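Local coordinates for protein ATP phosphoribosyltransferase regulatory subunit (PDB 1Z7M) that serves as the regulatory subunit required for the first step of histidine biosynthesis and may allow feedback regulation of ATP phosphoribosyltransferase by histidine, at residues I42-Y55 and E158-L170. Sequence-based numbering, arbitrary orientation.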
loop_
_atom_site.group_PDB
_atom_site.type_symbol
_atom_site.label_atom_id
_atom_site.label_comp_id
_atom_site.label_asym_id
_atom_site.label_seq_id
_atom_site.Cartn_x
_atom_site.Cartn_y
_atom_site.Cartn_z
ATOM N N ILE B 42 27.912 -13.234 -20.356
ATOM C CA ILE B 42 27.545 -14.519 -19.793
ATOM C C ILE B 42 26.170 -14.965 -20.261
ATOM O O ILE B 42 25.980 -16.122 -20.607
ATOM C CB ILE B 42 27.583 -14.449 -18.273
ATOM C CG1 ILE B 42 29.020 -14.218 -17.837
ATOM C CG2 ILE B 42 27.034 -15.712 -17.667
ATOM C CD1 ILE B 42 29.193 -13.996 -16.384
ATOM N N GLU B 43 25.206 -14.053 -20.287
ATOM C CA GLU B 43 23.863 -14.414 -20.747
ATOM C C GLU B 43 23.899 -14.911 -22.188
ATOM O O GLU B 43 23.261 -15.906 -22.531
ATOM C CB GLU B 43 22.915 -13.222 -20.714
ATOM C CG GLU B 43 22.541 -12.720 -19.366
ATOM C CD GLU B 43 21.240 -11.978 -19.434
ATOM O OE1 GLU B 43 21.080 -11.168 -20.373
ATOM O OE2 GLU B 43 20.381 -12.203 -18.557
ATOM N N GLY B 44 24.631 -14.182 -23.026
ATOM C CA GLY B 44 24.732 -14.532 -24.430
ATOM C C GLY B 44 25.155 -15.965 -24.570
ATOM O O GLY B 44 24.600 -16.718 -25.375
ATOM N N ARG B 45 26.141 -16.337 -23.758
ATOM C CA ARG B 45 26.677 -17.686 -23.753
ATOM C C ARG B 45 25.666 -18.679 -23.226
ATOM O O ARG B 45 25.304 -19.624 -23.923
ATOM C CB ARG B 45 27.960 -17.727 -22.930
ATOM C CG ARG B 45 29.007 -16.792 -23.477
ATOM C CD ARG B 45 30.381 -17.342 -23.243
ATOM N NE ARG B 45 30.863 -17.037 -21.912
ATOM C CZ ARG B 45 31.332 -15.850 -21.557
ATOM N NH1 ARG B 45 31.378 -14.862 -22.440
ATOM N NH2 ARG B 45 31.757 -15.650 -20.321
ATOM N N LEU B 46 25.204 -18.458 -22.000
ATOM C CA LEU B 46 24.215 -19.339 -21.399
ATOM C C LEU B 46 22.965 -19.480 -22.263
ATOM O O LEU B 46 22.343 -20.536 -22.270
ATOM C CB LEU B 46 23.821 -18.855 -20.004
ATOM C CG LEU B 46 24.963 -18.761 -18.999
ATOM C CD1 LEU B 46 24.385 -18.701 -17.609
ATOM C CD2 LEU B 46 25.872 -19.961 -19.130
ATOM N N ARG B 47 22.580 -18.434 -22.988
ATOM C CA ARG B 47 21.401 -18.549 -23.846
ATOM C C ARG B 47 21.661 -19.553 -24.974
ATOM O O ARG B 47 20.790 -20.372 -25.286
ATOM C CB ARG B 47 20.994 -17.189 -24.435
ATOM C CG ARG B 47 20.108 -16.352 -23.517
ATOM C CD ARG B 47 18.932 -15.746 -24.264
ATOM N NE ARG B 47 18.047 -15.037 -23.354
ATOM C CZ ARG B 47 18.401 -13.957 -22.675
ATOM N NH1 ARG B 47 19.623 -13.468 -22.822
ATOM N NH2 ARG B 47 17.542 -13.380 -21.840
ATOM N N LYS B 48 22.846 -19.501 -25.585
ATOM C CA LYS B 48 23.153 -20.453 -26.652
ATOM C C LYS B 48 22.962 -21.823 -26.006
ATOM O O LYS B 48 22.105 -22.612 -26.408
ATOM C CB LYS B 48 24.610 -20.314 -27.148
ATOM C CG LYS B 48 25.033 -18.900 -27.591
ATOM C CD LYS B 48 25.037 -18.665 -29.118
ATOM C CE LYS B 48 25.454 -17.206 -29.471
ATOM N NZ LYS B 48 25.327 -16.867 -30.932
ATOM N N LEU B 49 23.748 -22.065 -24.965
ATOM C CA LEU B 49 23.735 -23.318 -24.228
ATOM C C LEU B 49 22.362 -23.877 -23.894
ATOM O O LEU B 49 22.081 -25.035 -24.162
ATOM C CB LEU B 49 24.546 -23.145 -22.954
ATOM C CG LEU B 49 24.565 -24.330 -22.005
ATOM C CD1 LEU B 49 25.107 -25.561 -22.714
ATOM C CD2 LEU B 49 25.415 -23.972 -20.798
ATOM N N PHE B 50 21.507 -23.064 -23.300
ATOM C CA PHE B 50 20.172 -23.510 -22.930
ATOM C C PHE B 50 19.289 -23.792 -24.124
ATOM O O PHE B 50 18.510 -24.739 -24.116
ATOM C CB PHE B 50 19.472 -22.458 -22.070
ATOM C CG PHE B 50 20.109 -22.233 -20.727
ATOM C CD1 PHE B 50 19.773 -21.107 -19.975
ATOM C CD2 PHE B 50 21.044 -23.130 -20.215
ATOM C CE1 PHE B 50 20.361 -20.880 -18.744
ATOM C CE2 PHE B 50 21.634 -22.907 -18.982
ATOM C CZ PHE B 50 21.294 -21.781 -18.246
ATOM N N SER B 51 19.391 -22.934 -25.134
ATOM C CA SER B 51 18.591 -23.056 -26.353
ATOM C C SER B 51 19.000 -24.271 -27.167
ATOM O O SER B 51 18.180 -24.868 -27.857
ATOM C CB SER B 51 18.740 -21.796 -27.207
ATOM O OG SER B 51 20.105 -21.561 -27.508
ATOM N N LEU B 52 20.280 -24.614 -27.071
ATOM C CA LEU B 52 20.868 -25.763 -27.754
ATOM C C LEU B 52 20.395 -27.080 -27.127
ATOM O O LEU B 52 20.376 -28.126 -27.768
ATOM C CB LEU B 52 22.386 -25.676 -27.643
ATOM C CG LEU B 52 23.203 -26.709 -28.395
ATOM C CD1 LEU B 52 22.982 -26.515 -29.886
ATOM C CD2 LEU B 52 24.669 -26.538 -28.044
ATOM N N LYS B 53 20.035 -27.014 -25.854
ATOM C CA LYS B 53 19.564 -28.164 -25.110
ATOM C C LYS B 53 18.046 -28.129 -25.086
ATOM O O LYS B 53 17.403 -28.838 -24.319
ATOM C CB LYS B 53 20.112 -28.107 -23.695
ATOM C CG LYS B 53 21.615 -28.049 -23.634
ATOM C CD LYS B 53 22.205 -29.350 -24.129
ATOM C CE LYS B 53 23.710 -29.405 -23.913
ATOM N NZ LYS B 53 24.266 -30.739 -24.308
ATOM N N ASN B 54 17.483 -27.270 -25.922
ATOM C CA ASN B 54 16.040 -27.138 -26.046
ATOM C C ASN B 54 15.255 -26.597 -24.826
ATOM O O ASN B 54 14.194 -27.115 -24.470
ATOM C CB ASN B 54 15.469 -28.484 -26.514
ATOM C CG ASN B 54 14.260 -28.319 -27.413
ATOM O OD1 ASN B 54 14.279 -27.529 -28.359
ATOM N ND2 ASN B 54 13.200 -29.068 -27.129
ATOM N N TYR B 55 15.769 -25.536 -24.205
ATOM C CA TYR B 55 15.092 -24.910 -23.066
ATOM C C TYR B 55 14.406 -23.606 -23.461
ATOM O O TYR B 55 15.052 -22.670 -23.934
ATOM C CB TYR B 55 16.080 -24.617 -21.945
ATOM C CG TYR B 55 16.390 -25.812 -21.090
ATOM C CD1 TYR B 55 17.224 -26.825 -21.556
ATOM C CD2 TYR B 55 15.819 -25.953 -19.820
ATOM C CE1 TYR B 55 17.488 -27.955 -20.781
ATOM C CE2 TYR B 55 16.074 -27.082 -19.038
ATOM C CZ TYR B 55 16.915 -28.080 -19.532
ATOM O OH TYR B 55 17.192 -29.201 -18.785
ATOM N N GLU B 158 20.751 -34.866 -16.698
ATOM C CA GLU B 158 20.670 -33.747 -17.617
ATOM C C GLU B 158 20.951 -32.448 -16.890
ATOM O O GLU B 158 21.736 -31.629 -17.361
ATOM C CB GLU B 158 19.287 -33.677 -18.249
ATOM C CG GLU B 158 19.184 -32.659 -19.352
ATOM C CD GLU B 158 17.785 -32.574 -19.934
ATOM O OE1 GLU B 158 17.173 -33.646 -20.168
ATOM O OE2 GLU B 158 17.306 -31.435 -20.163
ATOM N N ILE B 159 20.316 -32.261 -15.735
ATOM C CA ILE B 159 20.504 -31.044 -14.956
ATOM C C ILE B 159 21.931 -30.926 -14.401
ATOM O O ILE B 159 22.567 -29.892 -14.565
ATOM C CB ILE B 159 19.451 -30.968 -13.819
ATOM C CG1 ILE B 159 18.039 -30.872 -14.418
ATOM C CG2 ILE B 159 19.690 -29.759 -12.937
ATOM C CD1 ILE B 159 17.724 -29.541 -15.079
ATOM N N LEU B 160 22.442 -31.980 -13.771
ATOM C CA LEU B 160 23.807 -31.971 -13.219
ATOM C C LEU B 160 24.851 -31.681 -14.280
ATOM O O LEU B 160 25.826 -30.971 -14.053
ATOM C CB LEU B 160 24.134 -33.324 -12.597
ATOM C CG LEU B 160 23.778 -33.509 -11.131
ATOM C CD1 LEU B 160 23.890 -34.967 -10.766
ATOM C CD2 LEU B 160 24.708 -32.673 -10.287
ATOM N N SER B 161 24.639 -32.273 -15.442
ATOM C CA SER B 161 25.535 -32.099 -16.564
ATOM C C SER B 161 25.536 -30.631 -17.004
ATOM O O SER B 161 26.589 -29.982 -17.063
ATOM C CB SER B 161 25.069 -32.997 -17.698
ATOM O OG SER B 161 26.182 -33.539 -18.374
ATOM N N LEU B 162 24.342 -30.121 -17.305
ATOM C CA LEU B 162 24.134 -28.737 -17.736
ATOM C C LEU B 162 24.769 -27.774 -16.761
ATOM O O LEU B 162 25.507 -26.886 -17.157
ATOM C CB LEU B 162 22.645 -28.433 -17.813
ATOM C CG LEU B 162 22.124 -27.904 -19.143
ATOM C CD1 LEU B 162 20.619 -27.658 -19.028
ATOM C CD2 LEU B 162 22.861 -26.637 -19.515
ATOM N N ALA B 163 24.458 -27.947 -15.482
ATOM C CA ALA B 163 25.007 -27.106 -14.431
ATOM C C ALA B 163 26.530 -27.019 -14.548
ATOM O O ALA B 163 27.118 -25.941 -14.438
ATOM C CB ALA B 163 24.616 -27.657 -13.066
ATOM N N LEU B 164 27.167 -28.160 -14.767
ATOM C CA LEU B 164 28.611 -28.188 -14.908
ATOM C C LEU B 164 29.056 -27.376 -16.126
ATOM O O LEU B 164 30.086 -26.675 -16.091
ATOM C CB LEU B 164 29.093 -29.627 -15.036
ATOM C CG LEU B 164 29.047 -30.443 -13.749
ATOM C CD1 LEU B 164 29.653 -31.802 -14.011
ATOM C CD2 LEU B 164 29.826 -29.740 -12.663
ATOM N N GLN B 165 28.281 -27.468 -17.204
ATOM C CA GLN B 165 28.605 -26.732 -18.415
ATOM C C GLN B 165 28.474 -25.254 -18.119
ATOM O O GLN B 165 29.344 -24.475 -18.464
ATOM C CB GLN B 165 27.670 -27.143 -19.552
ATOM C CG GLN B 165 27.721 -28.631 -19.863
ATOM C CD GLN B 165 26.850 -29.007 -21.043
ATOM O OE1 GLN B 165 27.054 -28.521 -22.153
ATOM N NE2 GLN B 165 25.866 -29.869 -20.809
ATOM N N VAL B 166 27.393 -24.881 -17.447
ATOM C CA VAL B 166 27.151 -23.485 -17.100
ATOM C C VAL B 166 28.306 -22.901 -16.304
ATOM O O VAL B 166 28.667 -21.736 -16.477
ATOM C CB VAL B 166 25.857 -23.316 -16.278
ATOM C CG1 VAL B 166 25.699 -21.888 -15.850
ATOM C CG2 VAL B 166 24.665 -23.713 -17.110
ATOM N N ILE B 167 28.889 -23.697 -15.422
ATOM C CA ILE B 167 29.996 -23.202 -14.637
ATOM C C ILE B 167 31.196 -22.992 -15.529
ATOM O O ILE B 167 32.063 -22.161 -15.241
ATOM C CB ILE B 167 30.336 -24.174 -13.548
ATOM C CG1 ILE B 167 29.116 -24.307 -12.654
ATOM C CG2 ILE B 167 31.540 -23.703 -12.776
ATOM C CD1 ILE B 167 29.210 -25.392 -11.635
ATOM N N GLU B 168 31.242 -23.732 -16.632
ATOM C CA GLU B 168 32.362 -23.606 -17.551
ATOM C C GLU B 168 32.286 -22.360 -18.410
ATOM O O GLU B 168 33.254 -22.025 -19.066
ATOM C CB GLU B 168 32.495 -24.861 -18.425
ATOM C CG GLU B 168 33.896 -25.496 -18.347
ATOM C CD GLU B 168 34.497 -25.492 -16.918
ATOM O OE1 GLU B 168 33.933 -26.162 -16.030
ATOM O OE2 GLU B 168 35.530 -24.817 -16.675
ATOM N N GLN B 169 31.147 -21.671 -18.396
ATOM C CA GLN B 169 30.973 -20.444 -19.175
ATOM C C GLN B 169 31.246 -19.201 -18.338
ATOM O O GLN B 169 31.508 -18.129 -18.869
ATOM C CB GLN B 169 29.560 -20.365 -19.740
ATOM C CG GLN B 169 29.237 -21.444 -20.746
ATOM C CD GLN B 169 30.206 -21.456 -21.911
ATOM O OE1 GLN B 169 30.434 -20.436 -22.573
ATOM N NE2 GLN B 169 30.776 -22.619 -22.175
ATOM N N LEU B 170 31.147 -19.346 -17.025
ATOM C CA LEU B 170 31.421 -18.248 -16.113
ATOM C C LEU B 170 32.942 -18.226 -16.069
ATOM O O LEU B 170 33.563 -19.249 -15.835
ATOM C CB LEU B 170 30.868 -18.579 -14.728
ATOM C CG LEU B 170 29.526 -19.321 -14.678
ATOM C CD1 LEU B 170 29.203 -19.650 -13.244
ATOM C CD2 LEU B 170 28.422 -18.482 -15.312
#
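Two antiparallel helices of the class II aminoacyl-tRNA synthetase-like fold meet where Leu46, Leu49 and Phe50 pack against Leu162 and Val166; the local axes approach to 10.0 Å, with N-to-C directions 153° apart. Leu49 points at the other helix with CG anti to its backbone N, which brings CD2 to 3.8 Å from Val166 CG2, while the Leu49 and Leu162 side chains slide past each other in opposite directions, Leu49 CG touching Leu162 CD2. The Phe50 ring presents an edge: its CE2 lies 3.7 Å from Val166 CG2, near the ring plane. The Leu46 and Val166 side chains cross at about a right angle, CD2 of the former meeting CG1 of the latter. Beneath this seam runs the large mixed sheet, with Leu162 resting on Ile145 of strand 139-148 and Val166 on Phe323 of strand 320-326. At one end Arg45 grips the backbone O of Gln169 side-on, NH2 at 2.9 Å and NE at 3.3 Å; the oxygen sits in the guanidinium plane, and the NH2 bond is the straighter (162° against 139°). A leucine in place of Arg45 would probably leave the Gln169 carbonyl without the two guanidinium donors. At the other end a Schellman motif with Asn54 as C-prime residue closes helix 33-52, and Tyr55 then directs CE1 to 3.6 Å from Leu162 CD1. Its OH approaches Glu158 OE2 in a doubtful hydrogen bond, OE2 being less surely placed; Arg119 pairs with that carboxylate in a salt bridge.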